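Local coordinates for protein xyloglucan-specific endo-beta-1,4-glucanase (PDB 4W88) that hydrolyses internal beta-1,4-glucosidic bonds in the backbone of xyloglucan, as a glycoside hydrolase of family 5, at residues D7-S10 and N11-I14. The protein carries 1 engineered substitution. Residues are numbered along the deposited sequence; the frame is centred on the assembly and turned at random.
Sequences DILS and NINI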
loop_
_atom_site.group_PDB
_atom_site.type_symbol
_atom_site.label_atom_id
_atom_site.label_comp_id
_atom_site.label_asym_id
_atom_site.label_seq_id
_atom_site.Cartn_x
_atom_site.Cartn_y
_atom_site.Cartn_z
ATOM N N ASP A 7 -5.180 5.652 -17.382
ATOM C CA ASP A 7 -4.399 4.948 -18.396
ATOM C C ASP A 7 -3.202 4.263 -17.856
ATOM O O ASP A 7 -2.975 3.119 -18.196
ATOM C CB ASP A 7 -3.929 5.902 -19.487
ATOM C CG ASP A 7 -5.054 6.360 -20.316
ATOM O OD1 ASP A 7 -6.218 5.833 -20.285
ATOM O OD2 ASP A 7 -4.749 7.242 -21.152
ATOM N N ILE A 8 -2.466 4.943 -16.974
ATOM C CA ILE A 8 -1.313 4.307 -16.337
ATOM C C ILE A 8 -1.731 3.062 -15.567
ATOM O O ILE A 8 -1.171 1.991 -15.792
ATOM C CB ILE A 8 -0.554 5.293 -15.433
ATOM C CG1 ILE A 8 0.153 6.324 -16.313
ATOM C CG2 ILE A 8 0.451 4.596 -14.578
ATOM C CD1 ILE A 8 0.629 7.559 -15.580
ATOM N N LEU A 9 -2.733 3.189 -14.690
ATOM C CA LEU A 9 -3.145 2.058 -13.865
ATOM C C LEU A 9 -3.671 0.890 -14.723
ATOM O O LEU A 9 -3.556 -0.256 -14.287
ATOM C CB LEU A 9 -4.226 2.497 -12.894
ATOM C CG LEU A 9 -3.773 3.505 -11.827
ATOM C CD1 LEU A 9 -4.962 4.082 -11.059
ATOM C CD2 LEU A 9 -2.764 2.866 -10.854
ATOM N N SER A 10 -4.278 1.152 -15.884
ATOM C CA SER A 10 -4.821 0.081 -16.708
ATOM C C SER A 10 -3.778 -0.905 -17.196
ATOM O O SER A 10 -4.119 -1.986 -17.634
ATOM C CB SER A 10 -5.568 0.646 -17.926
ATOM O OG SER A 10 -4.691 1.200 -18.910
ATOM N N ASN A 11 -2.506 -0.513 -17.144
ATOM C CA ASN A 11 -1.396 -1.390 -17.533
ATOM C C ASN A 11 -1.081 -2.475 -16.506
ATOM O O ASN A 11 -0.319 -3.396 -16.809
ATOM C CB ASN A 11 -0.143 -0.549 -17.845
ATOM C CG ASN A 11 -0.320 0.273 -19.050
ATOM O OD1 ASN A 11 -0.428 -0.278 -20.150
ATOM N ND2 ASN A 11 -0.517 1.569 -18.877
ATOM N N ILE A 12 -1.623 -2.342 -15.307
ATOM C CA ILE A 12 -1.349 -3.274 -14.224
ATOM C C ILE A 12 -2.285 -4.483 -14.364
ATOM O O ILE A 12 -3.491 -4.326 -14.503
ATOM C CB ILE A 12 -1.579 -2.603 -12.850
ATOM C CG1 ILE A 12 -0.603 -1.484 -12.675
ATOM C CG2 ILE A 12 -1.474 -3.640 -11.743
ATOM C CD1 ILE A 12 -0.788 -0.634 -11.430
ATOM N N ASN A 13 -1.721 -5.669 -14.266
ATOM C CA ASN A 13 -2.508 -6.902 -14.107
ATOM C C ASN A 13 -3.002 -6.944 -12.666
ATOM O O ASN A 13 -4.186 -6.761 -12.394
ATOM C CB ASN A 13 -1.683 -8.155 -14.457
ATOM C CG ASN A 13 -2.482 -9.437 -14.274
ATOM O OD1 ASN A 13 -3.730 -9.427 -14.348
ATOM N ND2 ASN A 13 -1.782 -10.549 -14.043
ATOM N N ILE A 14 -2.072 -7.199 -11.785
ATOM C CA ILE A 14 -2.315 -7.267 -10.343
ATOM C C ILE A 14 -0.943 -6.997 -9.692
ATOM O O ILE A 14 0.103 -7.273 -10.288
ATOM C CB ILE A 14 -3.008 -8.572 -9.916
ATOM C CG1 ILE A 14 -3.431 -8.560 -8.444
ATOM C CG2 ILE A 14 -2.187 -9.812 -10.187
ATOM C CD1 ILE A 14 -4.476 -9.590 -8.136
#
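Asn11 turns back on the end of helix 3-9 and grips the carbonyl oxygen of Ile8 twice. Its backbone N donates to Ile8 O at 3.1 Å, and its side-chain ND2 reaches the same oxygen at 3.2 Å with a bent N-H...O angle of 146°. Both nitrogens approach from one face of the Ile8 carbonyl plane. The first torsion of Asn11 (chi1 -67°) sets CG beside its own backbone N, which brings the amide back to the helix end. Asparagine suits this place because its short side chain carries an N-H donor that can fold back and add a second bond to a carbonyl its own backbone N already holds. ND2 also lies close to Asp7 O, but the angle is too poor for a bond.

That neighbouring carbonyl is served instead by Ser10, whose OG donates to Asp7 O at 2.7 Å. The serine hydroxyl lies between its own backbone N and carbonyl carbon (chi1 72°), a position from which it can reach back to the carbonyl three residues earlier; the backbone bond from Ser10 N to the same oxygen is weak.

Purely backbone in character is the bond from Ile12 N to Leu9 O, 3.0 Å long and nearly straight, which closes a type I beta turn from Leu9 to Ile12.

On the buried side, Leu9 and Ile12 lie alongside each other and point the same way, CD2 of Leu9 meeting CD1 of Ile12 at 4.1 Å. Both branched side chains pack on Met143 of strand 142-145, so apolar residues fit here, while Ser10 and Asn11 occupy the exposed side.

The arrangement is a helix terminus continued by a type I turn, and it leads from helix 3-9 into strand 15-18, the first strand of the eight-stranded TIM barrel.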